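Local coordinates for protein hypothetical aspartyl-tRNA synthetase (Sulfolobus tokodaii, PDB 1WYD) that probably charges both tRNA(Asp) and tRNA(Asn) with L-aspartate, activating the amino acid with ATP to Asp-AMP before transferring it to the acceptor end of the tRNA, at residues Arg277-Tyr280 with Thr281-Ile284; Ile300-Pro303 with Glu304-Leu308. All coordinates share one frame; numbering follows the deposited sequence.

Contact 1: Arg277-Tyr280 with Thr281-Ile284; sequences RLKY and TEAI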
loop_
_atom_site.group_PDB
_atom_site.type_symbol
_atom_site.label_atom_id
_atom_site.label_comp_id
_atom_site.label_asym_id
_atom_site.label_seq_id
_atom_site.Cartn_x
_atom_site.Cartn_y
_atom_site.Cartn_z
ATOM N N ARG B 277 26.792 -14.504 -1.077
ATOM C CA ARG B 277 25.942 -15.654 -1.457
ATOM C C ARG B 277 26.545 -16.941 -0.968
ATOM O O ARG B 277 27.743 -17.173 -1.114
ATOM C CB ARG B 277 25.668 -15.808 -2.964
ATOM C CG ARG B 277 26.309 -14.797 -3.886
ATOM C CD ARG B 277 25.740 -14.766 -5.316
ATOM N NE ARG B 277 25.340 -16.073 -5.862
ATOM C CZ ARG B 277 24.325 -16.244 -6.730
ATOM N NH1 ARG B 277 23.621 -15.197 -7.144
ATOM N NH2 ARG B 277 24.012 -17.453 -7.199
ATOM N N LEU B 278 25.696 -17.782 -0.400
ATOM C CA LEU B 278 26.103 -19.058 0.090
ATOM C C LEU B 278 25.123 -20.036 -0.495
ATOM O O LEU B 278 23.903 -19.867 -0.328
ATOM C CB LEU B 278 25.989 -19.036 1.606
ATOM C CG LEU B 278 26.350 -20.275 2.404
ATOM C CD1 LEU B 278 27.841 -20.421 2.406
ATOM C CD2 LEU B 278 25.846 -20.115 3.795
ATOM N N LYS B 279 25.631 -21.044 -1.205
ATOM C CA LYS B 279 24.777 -22.096 -1.760
ATOM C C LYS B 279 24.248 -22.913 -0.619
ATOM O O LYS B 279 24.906 -23.037 0.403
ATOM C CB LYS B 279 25.528 -23.011 -2.736
ATOM C CG LYS B 279 26.341 -22.287 -3.817
ATOM C CD LYS B 279 27.256 -23.263 -4.539
ATOM C CE LYS B 279 27.202 -23.059 -6.037
ATOM N NZ LYS B 279 28.188 -22.025 -6.490
ATOM N N TYR B 280 23.036 -23.445 -0.789
ATOM C CA TYR B 280 22.389 -24.279 0.220
ATOM C C TYR B 280 23.273 -25.506 0.512
ATOM O O TYR B 280 23.504 -25.849 1.665
ATOM C CB TYR B 280 21.014 -24.686 -0.282
ATOM C CG TYR B 280 20.432 -25.917 0.372
ATOM C CD1 TYR B 280 19.630 -25.800 1.472
ATOM C CD2 TYR B 280 20.672 -27.197 -0.127
ATOM C CE1 TYR B 280 19.067 -26.910 2.083
ATOM C CE2 TYR B 280 20.128 -28.314 0.488
ATOM C CZ TYR B 280 19.321 -28.148 1.595
ATOM O OH TYR B 280 18.751 -29.210 2.253
ATOM N N THR B 281 23.758 -26.135 -0.564
ATOM C CA THR B 281 24.735 -27.245 -0.536
ATOM C C THR B 281 25.885 -27.027 0.460
ATOM O O THR B 281 26.211 -27.906 1.273
ATOM C CB THR B 281 25.304 -27.464 -1.993
ATOM O OG1 THR B 281 24.241 -27.860 -2.871
ATOM C CG2 THR B 281 26.250 -28.657 -2.062
ATOM N N GLU B 282 26.478 -25.845 0.370
ATOM C CA GLU B 282 27.563 -25.395 1.215
ATOM C C GLU B 282 27.103 -25.138 2.655
ATOM O O GLU B 282 27.841 -25.429 3.609
ATOM C CB GLU B 282 28.063 -24.091 0.626
ATOM C CG GLU B 282 29.548 -23.834 0.630
ATOM C CD GLU B 282 29.800 -22.441 0.092
ATOM O OE1 GLU B 282 29.253 -22.120 -1.010
ATOM O OE2 GLU B 282 30.501 -21.652 0.784
ATOM N N ALA B 283 25.903 -24.569 2.810
ATOM C CA ALA B 283 25.310 -24.356 4.131
ATOM C C ALA B 283 25.143 -25.692 4.817
ATOM O O ALA B 283 25.444 -25.842 5.995
ATOM C CB ALA B 283 23.965 -23.650 4.024
ATOM N N ILE B 284 24.665 -26.672 4.069
ATOM C CA ILE B 284 24.510 -28.002 4.619
ATOM C C ILE B 284 25.855 -28.569 5.109
ATOM O O ILE B 284 25.913 -29.170 6.189
ATOM C CB ILE B 284 23.841 -28.926 3.597
ATOM C CG1 ILE B 284 22.331 -28.640 3.538
ATOM C CG2 ILE B 284 24.138 -30.418 3.925
ATOM C CD1 ILE B 284 21.684 -28.405 4.880
#

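Contact 2: Ile300-Pro303 with Glu304-Leu308; sequences IGTP and ELRIL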
loop_
_atom_site.group_PDB
_atom_site.type_symbol
_atom_site.label_atom_id
_atom_site.label_comp_id
_atom_site.label_asym_id
_atom_site.label_seq_id
_atom_site.Cartn_x
_atom_site.Cartn_y
_atom_site.Cartn_z
ATOM N N ILE B 300 16.532 -25.731 6.672
ATOM C CA ILE B 300 17.500 -25.023 7.491
ATOM C C ILE B 300 16.743 -24.132 8.477
ATOM O O ILE B 300 16.351 -23.024 8.157
ATOM C CB ILE B 300 18.482 -24.236 6.590
ATOM C CG1 ILE B 300 19.241 -25.201 5.682
ATOM C CG2 ILE B 300 19.457 -23.393 7.414
ATOM C CD1 ILE B 300 20.329 -24.559 4.863
ATOM N N GLY B 301 16.540 -24.643 9.683
ATOM C CA GLY B 301 15.790 -23.937 10.699
ATOM C C GLY B 301 16.551 -22.812 11.372
ATOM O O GLY B 301 17.765 -22.626 11.156
ATOM N N THR B 302 15.820 -22.062 12.202
ATOM C CA THR B 302 16.406 -20.968 12.966
ATOM C C THR B 302 17.653 -21.419 13.702
ATOM O O THR B 302 18.715 -20.772 13.554
ATOM C CB THR B 302 15.398 -20.380 13.939
ATOM O OG1 THR B 302 14.320 -19.819 13.195
ATOM C CG2 THR B 302 15.999 -19.194 14.685
ATOM N N PRO B 303 17.554 -22.521 14.471
ATOM C CA PRO B 303 18.725 -23.058 15.183
ATOM C C PRO B 303 19.921 -23.150 14.234
ATOM O O PRO B 303 20.985 -22.675 14.633
ATOM C CB PRO B 303 18.272 -24.448 15.650
ATOM C CG PRO B 303 16.939 -24.714 14.904
ATOM C CD PRO B 303 16.351 -23.347 14.696
ATOM N N GLU B 304 19.738 -23.652 13.003
ATOM C CA GLU B 304 20.812 -23.687 11.990
ATOM C C GLU B 304 21.293 -22.315 11.505
ATOM O O GLU B 304 22.508 -22.104 11.302
ATOM C CB GLU B 304 20.414 -24.562 10.790
ATOM C CG GLU B 304 20.572 -26.053 11.071
ATOM C CD GLU B 304 19.329 -26.691 11.700
ATOM O OE1 GLU B 304 19.093 -26.503 12.913
ATOM O OE2 GLU B 304 18.592 -27.395 10.969
ATOM N N LEU B 305 20.347 -21.393 11.304
ATOM C CA LEU B 305 20.674 -20.034 10.860
ATOM C C LEU B 305 21.552 -19.335 11.883
ATOM O O LEU B 305 22.441 -18.552 11.524
ATOM C CB LEU B 305 19.418 -19.219 10.617
ATOM C CG LEU B 305 18.476 -19.665 9.514
ATOM C CD1 LEU B 305 17.198 -18.836 9.584
ATOM C CD2 LEU B 305 19.133 -19.523 8.136
ATOM N N ARG B 306 21.329 -19.641 13.155
ATOM C CA ARG B 306 22.216 -19.134 14.211
ATOM C C ARG B 306 23.671 -19.542 13.996
ATOM O O ARG B 306 24.559 -18.693 14.025
ATOM C CB ARG B 306 21.742 -19.531 15.604
ATOM C CG ARG B 306 20.577 -18.675 16.085
ATOM C CD ARG B 306 20.281 -18.787 17.583
ATOM N NE ARG B 306 19.190 -17.890 17.972
ATOM C CZ ARG B 306 17.918 -18.286 18.117
ATOM N NH1 ARG B 306 17.578 -19.580 17.922
ATOM N NH2 ARG B 306 16.988 -17.387 18.471
ATOM N N ILE B 307 23.891 -20.831 13.740
ATOM C CA ILE B 307 25.233 -21.361 13.551
ATOM C C ILE B 307 25.783 -20.803 12.241
ATOM O O ILE B 307 26.964 -20.413 12.161
ATOM C CB ILE B 307 25.210 -22.910 13.557
ATOM C CG1 ILE B 307 24.569 -23.438 14.837
ATOM C CG2 ILE B 307 26.605 -23.489 13.414
ATOM C CD1 ILE B 307 23.585 -24.561 14.569
ATOM N N LEU B 308 24.927 -20.734 11.217
ATOM C CA LEU B 308 25.357 -20.163 9.934
ATOM C C LEU B 308 25.821 -18.731 10.130
ATOM O O LEU B 308 26.862 -18.328 9.618
ATOM C CB LEU B 308 24.252 -20.258 8.876
ATOM C CG LEU B 308 24.116 -21.641 8.243
ATOM C CD1 LEU B 308 23.089 -21.642 7.117
ATOM C CD2 LEU B 308 25.479 -22.174 7.740
#

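Contact 1: Arg277-Tyr280 with Thr281-Ile284
Tyr280 and Ile284 meet one helical turn apart where strand 276-279, an outermost strand of the large mixed sheet in the class II synthetase domain, runs straight into helix 280-289. CG1 of Ile284 rides over one face of the tyrosine ring in a CH-pi contact, 3.9 Å from the centroid of the Tyr280 ring and 22° off its normal, shifted toward the phenol end. With CG anti to the backbone N (chi1 159°), the ring of Tyr280 lies along the flank of the new helix, and the OH of this buried tyrosine is satisfied by a hydrogen bond to the backbone O of Asp298. Lys279 sits at the N-cap position, and its carbonyl oxygen accepts the hydrogen bond from Ala283 N, at 3.0 Å. One residue on, Ile284 N donates to Tyr280 O over 2.8 Å, so the helical bonding starts directly off the strand end. On the strand side, Leu278 points its two methyls at different partners: CD2 touches the methyl of Ala283, while CD1 comes up against the carboxylate of Glu282. That carboxylate reaches back along the strand on an extended chain, putting Glu282 OE2 3.3 Å from Leu278 CD1.

Contact 2: Ile300-Pro303 with Glu304-Leu308
Gly301 and Leu305 close the first turn of helix 302-312: Leu305 N donates to Gly301 O at 2.9 Å, with an N-H...O angle of 155°, and the donor lies in the plane of that carbonyl. Gly301 holds the N-cap position. The next bond follows at once, Arg306 N to Thr302 O, also 2.9 Å, and Leu308 N then takes up Glu304 O, so the i to i+4 pattern is running from the first turn. Pro303, lacking an N-H, suits this opening turn, where an amide has no carbonyl a turn earlier to bind. The side chain of Glu304 bends at chi2 (88°) and doubles back toward the helix start; its OE1 packs 3.4 Å from Pro303 CG, while OE2 stands 3.7 Å from Gly301 N. The extended chain of Arg306 brings its guanidinium back alongside Thr302, whose CG2 sits over one face, 3.6 Å from Arg306 NH1, and the same arginine makes a cation-pi contact with Phe350. On the buried side, CG2 of Ile300 touches Glu304 CB, Leu305 CD2 and Leu308 CD1, the two leucine methyls each 4.0 Å from Ile300 CG2. An alanine in place of Leu305 would keep the backbone bond to Gly301 but is likely to open a gap beside Ile300 CG2 and thin the packing on Tyr317 and Ile319, which Leu308 would still touch. Leu305 and Leu308 face strand 316-320 through Tyr317 and Ile319, whereas Ile300, Glu304 and Leu308 lean on helix 280-289 through Tyr280, Ala283 and Leu287.

Contact 1 comes first along the chain, at the passage from strand 276-279 into helix 280-289; contact 2 follows at the start of helix 302-312, the next helix. Their centres are about 12 Å apart, and both lie in the class II synthetase domain. They touch directly: Ile300 CD1 packs 3.7 Å from Tyr280 CD1, and Ala283 CB meets Leu308 CD1 at 3.8 Å. After the second helix the chain enters strand 316-320, parallel neighbour of strand 276-279, which makes the unit a crossover packed on the sheet edge. The side chain of Leu305 is about 5 Å from that of Glu352, predicted to bind ATP and magnesium, so this packing probably borders the active site.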